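Local coordinates for protein UDP-L-Rhamnose Synthase (Acanthamoeba polyphaga mimivirus, PDB 7JID) that probably makes UDP-L-rhamnose as an NADP-dependent oxidoreductase of the RmlD-like Rossmann family, and binds NADP and UDP-rhamnose, at residues Phe113-Thr127 and Lys254-Lys266. Sequence-based numbering, arbitrary orientation. Where two conformers were deposited one is given.
Sequences FEGQNNFSADEKGFT and KADRSNNLLNTDK. With AWU ([[(2~{R},3~{S},4~{R},5~{R})-5-[2,4-bis(oxidanylidene)pyrimidin-1-yl]-3,4-bis(oxidanyl)oxolan-2-yl]methoxy-oxidanyl-phosphoryl] [(2~{R},3~{R},4~{R},5~{R},6~{S})-6-methyl-3,4,5-tris(oxidanyl)oxan-2-yl] hydrogen phosphate), chain C; EDO (1,2-ethanediol), chain F; EDO (1,2-ethanediol), chain G.
F113 O sits where the two segments meet, gripped by two side chains of 254-266. S258 OG donates to it at 2.7 Å in the carbonyl plane, while N260 ND2 comes from above that plane at 3.0 Å, its N-H almost straight (174°). This is the substrate side of an RmlD-like Rossmann fold: the loop after strand 103-109 runs beside the segment leading into helix 265-270 and makes two single beta bridges to it, at G115 and at F126. In the first bridge G115 N donates to N259 O at 2.9 Å and L261 N returns to G115 O. In the second, F126 N reaches L261 O at 3.0 Å and N263 N closes on F126 O at 2.7 Å. L261 therefore gives its N to G115 and its O to F126, and its side chain lies between Q116 and G125, CB against Q116 O and CG 3.7 Å from G125 CA. G125 has no CB; one there would clash with L261 CG and N263 N, so only a bare CA lets the backbones come this close. L262 CD2 meets F113 CD2 at 3.6 Å, the side chains crossing at about a right angle, and F126 CB lies over the centre of the F113 ring.

In the conformer given, E114 has CG anti to the backbone N (chi1 177°) and a bend at chi2, and OE1 accepts from N259 N, which meets it from above the carboxylate plane; OE2 of this conformer pairs with R246, which also bridges to D256. Just before S258, R257 holds the UDP-rhamnose diphosphate, NE and NH2 both donating to O1A, with D71 on its NH1. At the far end, N263 OD1 accepts from D265 N in an Asx turn, while its ND2 donates to a water that in turn donates to G125 O.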
loop_
_atom_site.group_PDB
_atom_site.type_symbol
_atom_site.label_atom_id
_atom_site.label_comp_id
_atom_site.label_asym_id
_atom_site.label_seq_id
_atom_site.Cartn_x
_atom_site.Cartn_y
_atom_site.Cartn_z
ATOM N N PHE A 113 -1.466 15.599 5.433
ATOM C CA PHE A 113 -0.959 16.928 5.009
ATOM C C PHE A 113 -0.269 17.632 6.177
ATOM O O PHE A 113 -0.480 17.327 7.342
ATOM C CB PHE A 113 -2.076 17.862 4.556
ATOM C CG PHE A 113 -3.063 17.283 3.578
ATOM C CD1 PHE A 113 -2.709 17.066 2.253
ATOM C CD2 PHE A 113 -4.333 16.920 3.991
ATOM C CE1 PHE A 113 -3.639 16.580 1.352
ATOM C CE2 PHE A 113 -5.261 16.437 3.088
ATOM C CZ PHE A 113 -4.885 16.201 1.775
ATOM N N GLU A 114 0.608 18.547 5.818
ATOM C CA GLU A 114 1.333 19.407 6.778
ATOM C C GLU A 114 1.275 20.854 6.267
ATOM O O GLU A 114 1.698 21.097 5.132
ATOM C CB GLU A 114 2.750 18.867 6.980
ATOM C CG GLU A 114 3.611 19.703 7.894
ATOM C CD GLU A 114 3.362 19.664 9.395
ATOM O OE1 GLU A 114 3.056 18.557 10.024
ATOM O OE2 GLU A 114 3.618 20.741 9.998
ATOM N N GLY A 115 0.756 21.756 7.086
ATOM C CA GLY A 115 0.851 23.201 6.856
ATOM C C GLY A 115 -0.484 23.915 6.773
ATOM O O GLY A 115 -1.523 23.359 7.114
ATOM N N GLN A 116 -0.462 25.133 6.216
ATOM C CA GLN A 116 -1.642 26.007 6.030
ATOM C C GLN A 116 -2.357 26.307 7.355
ATOM O O GLN A 116 -3.514 26.770 7.302
ATOM C CB GLN A 116 -2.605 25.449 4.982
ATOM C CG GLN A 116 -1.893 25.217 3.640
ATOM C CD GLN A 116 -2.785 25.095 2.433
ATOM O OE1 GLN A 116 -2.738 24.111 1.649
ATOM N NE2 GLN A 116 -3.605 26.094 2.272
ATOM N N ASN A 117 -1.641 26.158 8.480
ATOM C CA ASN A 117 -2.192 26.278 9.852
ATOM C C ASN A 117 -1.464 27.407 10.589
ATOM O O ASN A 117 -1.295 27.297 11.780
ATOM C CB ASN A 117 -2.123 24.969 10.648
ATOM C CG ASN A 117 -0.713 24.449 10.800
ATOM O OD1 ASN A 117 0.135 24.689 9.945
ATOM N ND2 ASN A 117 -0.401 23.819 11.929
ATOM N N ASN A 118 -1.014 28.429 9.866
ATOM C CA ASN A 118 -0.213 29.541 10.436
ATOM C C ASN A 118 -1.064 30.820 10.429
ATOM O O ASN A 118 -0.490 31.872 10.785
ATOM C CB ASN A 118 1.111 29.712 9.693
ATOM C CG ASN A 118 1.928 28.444 9.661
ATOM O OD1 ASN A 118 2.289 27.935 10.724
ATOM N ND2 ASN A 118 2.242 27.954 8.464
ATOM N N PHE A 119 -2.317 30.762 9.960
ATOM C CA PHE A 119 -3.275 31.893 9.847
ATOM C C PHE A 119 -2.754 32.883 8.790
ATOM O O PHE A 119 -3.208 34.012 8.766
ATOM C CB PHE A 119 -3.550 32.554 11.204
ATOM C CG PHE A 119 -3.799 31.596 12.339
ATOM C CD1 PHE A 119 -4.985 30.891 12.440
ATOM C CD2 PHE A 119 -2.847 31.464 13.329
ATOM C CE1 PHE A 119 -5.168 29.985 13.482
ATOM C CE2 PHE A 119 -3.046 30.589 14.384
ATOM C CZ PHE A 119 -4.209 29.862 14.455
ATOM N N SER A 120 -1.830 32.444 7.935
ATOM C CA SER A 120 -1.400 33.193 6.722
ATOM C C SER A 120 -2.643 33.587 5.925
ATOM O O SER A 120 -3.555 32.753 5.668
ATOM C CB SER A 120 -0.406 32.376 5.921
ATOM O OG SER A 120 0.774 32.206 6.682
ATOM N N ALA A 121 -2.769 34.854 5.528
ATOM C CA ALA A 121 -4.008 35.351 4.889
ATOM C C ALA A 121 -4.246 34.737 3.506
ATOM O O ALA A 121 -5.346 34.836 3.002
ATOM C CB ALA A 121 -3.930 36.857 4.786
ATOM N N ASP A 122 -3.246 34.087 2.886
ATOM C CA ASP A 122 -3.392 33.564 1.503
ATOM C C ASP A 122 -3.565 32.034 1.483
ATOM O O ASP A 122 -3.547 31.444 0.390
ATOM C CB ASP A 122 -2.157 33.937 0.692
ATOM C CG ASP A 122 -0.851 33.371 1.204
ATOM O OD1 ASP A 122 -0.726 32.982 2.419
ATOM O OD2 ASP A 122 0.091 33.378 0.393
ATOM N N GLU A 123 -3.796 31.408 2.632
ATOM C CA GLU A 123 -3.842 29.919 2.686
ATOM C C GLU A 123 -5.176 29.492 3.298
ATOM O O GLU A 123 -5.500 29.973 4.396
ATOM C CB GLU A 123 -2.676 29.390 3.500
ATOM C CG GLU A 123 -1.337 29.487 2.782
ATOM C CD GLU A 123 -0.183 28.884 3.550
ATOM O OE1 GLU A 123 -0.236 28.863 4.778
ATOM O OE2 GLU A 123 0.800 28.471 2.914
ATOM N N LYS A 124 -5.959 28.749 2.537
ATOM C CA LYS A 124 -7.344 28.365 2.932
ATOM C C LYS A 124 -7.415 26.888 3.330
ATOM O O LYS A 124 -8.506 26.449 3.663
ATOM C CB LYS A 124 -8.327 28.663 1.801
ATOM C CG LYS A 124 -8.554 30.143 1.502
ATOM C CD LYS A 124 -8.141 31.067 2.613
ATOM C CE LYS A 124 -8.392 32.538 2.340
ATOM N NZ LYS A 124 -9.466 33.039 3.222
ATOM N N GLY A 125 -6.299 26.158 3.332
ATOM C CA GLY A 125 -6.271 24.771 3.837
ATOM C C GLY A 125 -6.200 23.746 2.719
ATOM O O GLY A 125 -6.553 24.077 1.546
ATOM N N PHE A 126 -5.827 22.511 3.040
ATOM C CA PHE A 126 -5.724 21.431 2.047
ATOM C C PHE A 126 -7.134 21.064 1.601
ATOM O O PHE A 126 -8.069 21.006 2.438
ATOM C CB PHE A 126 -4.939 20.247 2.616
ATOM C CG PHE A 126 -3.497 20.624 2.813
ATOM C CD1 PHE A 126 -2.604 20.536 1.748
ATOM C CD2 PHE A 126 -3.040 21.092 4.029
ATOM C CE1 PHE A 126 -1.289 20.923 1.928
ATOM C CE2 PHE A 126 -1.718 21.457 4.204
ATOM C CZ PHE A 126 -0.837 21.345 3.149
ATOM N N THR A 127 -7.274 20.874 0.288
ATOM C CA THR A 127 -8.549 20.494 -0.333
ATOM C C THR A 127 -8.661 18.977 -0.512
ATOM O O THR A 127 -7.656 18.225 -0.423
ATOM C CB THR A 127 -8.754 21.242 -1.654
ATOM O OG1 THR A 127 -7.829 20.628 -2.546
ATOM C CG2 THR A 127 -8.566 22.737 -1.477
ATOM N N LYS A 254 8.260 7.893 18.415
ATOM C CA LYS A 254 8.885 7.047 17.356
ATOM C C LYS A 254 8.647 7.643 15.967
ATOM O O LYS A 254 9.234 7.155 15.018
ATOM C CB LYS A 254 8.300 5.629 17.365
ATOM C CG LYS A 254 8.414 4.879 18.684
ATOM C CD LYS A 254 9.766 4.951 19.351
ATOM C CE LYS A 254 9.761 4.224 20.684
ATOM N NZ LYS A 254 10.838 4.697 21.588
ATOM N N ALA A 255 7.746 8.612 15.839
ATOM C CA ALA A 255 7.386 9.199 14.536
ATOM C C ALA A 255 6.973 10.653 14.780
ATOM O O ALA A 255 6.591 11.005 15.921
ATOM C CB ALA A 255 6.249 8.398 13.912
ATOM N N ASP A 256 6.987 11.456 13.734
ATOM C CA ASP A 256 6.417 12.819 13.770
ATOM C C ASP A 256 4.883 12.755 13.698
ATOM O O ASP A 256 4.302 11.648 13.741
ATOM C CB ASP A 256 6.940 13.620 12.583
ATOM C CG ASP A 256 6.969 15.131 12.748
ATOM O OD1 ASP A 256 6.472 15.654 13.791
ATOM O OD2 ASP A 256 7.501 15.800 11.833
ATOM N N ARG A 257 4.268 13.930 13.785
ATOM C CA ARG A 257 2.785 14.088 13.800
ATOM C C ARG A 257 2.393 15.132 12.754
ATOM O O ARG A 257 3.099 16.133 12.508
ATOM C CB ARG A 257 2.224 14.426 15.180
ATOM C CG ARG A 257 2.434 13.386 16.270
ATOM C CD ARG A 257 1.779 12.081 15.935
ATOM N NE ARG A 257 1.797 11.139 17.041
ATOM C CZ ARG A 257 2.693 10.178 17.214
ATOM N NH1 ARG A 257 3.721 10.038 16.398
ATOM N NH2 ARG A 257 2.522 9.342 18.225
ATOM N N SER A 258 1.283 14.851 12.083
ATOM C CA SER A 258 0.683 15.726 11.059
ATOM C C SER A 258 0.066 16.962 11.746
ATOM O O SER A 258 -0.648 16.807 12.760
ATOM C CB SER A 258 -0.401 14.978 10.360
ATOM O OG SER A 258 -1.131 15.804 9.479
ATOM N N ASN A 259 0.314 18.137 11.199
ATOM C CA ASN A 259 -0.308 19.399 11.677
ATOM C C ASN A 259 -0.805 20.150 10.457
ATOM O O ASN A 259 0.055 20.470 9.606
ATOM C CB ASN A 259 0.678 20.266 12.472
ATOM C CG ASN A 259 1.056 19.602 13.767
ATOM O OD1 ASN A 259 0.325 19.645 14.731
ATOM N ND2 ASN A 259 2.222 18.963 13.788
ATOM N N ASN A 260 -2.090 20.503 10.381
ATOM C CA ASN A 260 -2.612 21.151 9.155
ATOM C C ASN A 260 -3.947 21.843 9.458
ATOM O O ASN A 260 -4.562 21.580 10.495
ATOM C CB ASN A 260 -2.670 20.148 8.009
ATOM C CG ASN A 260 -3.748 19.097 8.194
ATOM O OD1 ASN A 260 -4.892 19.456 8.409
ATOM N ND2 ASN A 260 -3.348 17.846 8.042
ATOM N N LEU A 261 -4.344 22.667 8.507
ATOM C CA LEU A 261 -5.739 23.083 8.244
ATOM C C LEU A 261 -6.270 22.319 7.049
ATOM O O LEU A 261 -5.591 22.339 5.977
ATOM C CB LEU A 261 -5.770 24.579 7.924
ATOM C CG LEU A 261 -7.095 25.146 7.401
ATOM C CD1 LEU A 261 -8.174 25.087 8.464
ATOM C CD2 LEU A 261 -6.921 26.585 6.907
ATOM N N LEU A 262 -7.450 21.735 7.197
ATOM C CA LEU A 262 -8.246 21.247 6.048
ATOM C C LEU A 262 -9.248 22.315 5.642
ATOM O O LEU A 262 -9.925 22.887 6.500
ATOM C CB LEU A 262 -8.976 19.945 6.390
ATOM C CG LEU A 262 -8.114 18.777 6.860
ATOM C CD1 LEU A 262 -9.069 17.637 7.276
ATOM C CD2 LEU A 262 -7.077 18.380 5.835
ATOM N N ASN A 263 -9.302 22.570 4.334
ATOM C CA ASN A 263 -10.381 23.393 3.757
ATOM C C ASN A 263 -11.684 22.594 3.810
ATOM O O ASN A 263 -11.701 21.498 3.208
ATOM C CB ASN A 263 -10.005 23.802 2.345
ATOM C CG ASN A 263 -11.011 24.720 1.706
ATOM O OD1 ASN A 263 -12.205 24.534 1.840
ATOM N ND2 ASN A 263 -10.531 25.616 0.848
ATOM N N THR A 264 -12.675 23.097 4.533
ATOM C CA THR A 264 -13.949 22.352 4.656
ATOM C C THR A 264 -15.068 23.025 3.866
ATOM O O THR A 264 -16.186 22.773 4.199
ATOM C CB THR A 264 -14.308 22.135 6.114
ATOM O OG1 THR A 264 -14.407 23.390 6.771
ATOM C CG2 THR A 264 -13.332 21.210 6.801
ATOM N N ASP A 265 -14.770 23.827 2.862
ATOM C CA ASP A 265 -15.835 24.466 2.053
ATOM C C ASP A 265 -16.752 23.406 1.456
ATOM O O ASP A 265 -17.981 23.633 1.367
ATOM C CB ASP A 265 -15.222 25.394 1.014
ATOM C CG ASP A 265 -14.514 26.614 1.590
ATOM O OD1 ASP A 265 -14.633 26.864 2.817
ATOM O OD2 ASP A 265 -13.881 27.312 0.800
ATOM N N LYS A 266 -16.194 22.287 1.025
ATOM C CA LYS A 266 -17.027 21.268 0.361
ATOM C C LYS A 266 -18.083 20.757 1.346
ATOM O O LYS A 266 -19.251 20.691 0.971
ATOM C CB LYS A 266 -16.184 20.129 -0.204
ATOM C CG LYS A 266 -16.994 19.141 -1.037
ATOM C CD LYS A 266 -16.146 18.009 -1.515
ATOM C CE LYS A 266 -16.900 17.047 -2.406
ATOM N NZ LYS A 266 -16.058 15.943 -2.906
HETATM P PA AWU C . -1.055 10.997 19.684
HETATM O O1A AWU C . 0.314 10.471 19.475
HETATM O O2A AWU C . -1.744 10.710 21.007
HETATM O O3A AWU C . -2.228 10.469 18.684
HETATM P PB AWU C . -2.033 9.868 17.161
HETATM O O1B AWU C . -1.183 10.750 16.213
HETATM O O2B AWU C . -1.692 8.366 17.284
HETATM O O3B AWU C . -3.548 10.061 16.684
HETATM C "C5'" AWU C . -5.275 8.564 13.869
HETATM O "O5'" AWU C . -4.857 8.885 15.183
HETATM C "C4'" AWU C . -6.048 9.732 13.282
HETATM O "O4'" AWU C . -6.347 9.524 11.883
HETATM C "C3'" AWU C . -5.220 10.968 13.407
HETATM O "O3'" AWU C . -6.048 12.068 13.138
HETATM C "C2'" AWU C . -4.697 11.199 14.821
HETATM C "C1'" AWU C . -4.087 9.994 15.387
HETATM N N1 AWU C . 1.227 15.112 21.879
HETATM C C2 AWU C . 1.735 15.979 22.830
HETATM O O2 AWU C . 1.339 17.163 22.869
HETATM N N3 AWU C . 2.563 15.472 23.797
HETATM C C4 AWU C . 3.014 14.190 23.759
HETATM O O4 AWU C . 3.771 13.790 24.719
HETATM C C5 AWU C . 2.486 13.313 22.811
HETATM C C6 AWU C . 1.668 13.805 21.799
HETATM C C1C AWU C . 0.305 15.612 20.819
HETATM C C2C AWU C . 0.644 15.234 19.377
HETATM C C3C AWU C . -0.756 15.243 18.713
HETATM C C4C AWU C . -1.623 14.800 19.848
HETATM C C5C AWU C . -2.155 13.386 19.748
HETATM C "C6'" AWU C . -6.135 7.313 14.034
HETATM O "O2'" AWU C . -5.809 11.445 15.656
HETATM O O2C AWU C . 1.480 16.225 18.837
HETATM O O3C AWU C . -1.155 16.563 18.393
HETATM O O4C AWU C . -0.860 14.844 21.046
HETATM O O5C AWU C . -1.016 12.543 19.461
HETATM C C1 EDO F . 2.721 23.496 9.732
HETATM O O1 EDO F . 2.830 24.917 9.838
HETATM C C2 EDO F . 2.977 22.738 10.986
HETATM O O2 EDO F . 2.471 23.246 12.178
HETATM C C1 EDO G . 1.884 24.405 2.355
HETATM O O1 EDO G . 2.476 23.649 3.374
HETATM C C2 EDO G . 0.867 23.625 1.638
HETATM O O2 EDO G . 0.455 24.195 0.429
HETATM O O HOH W 1 -7.621 26.011 0.022
#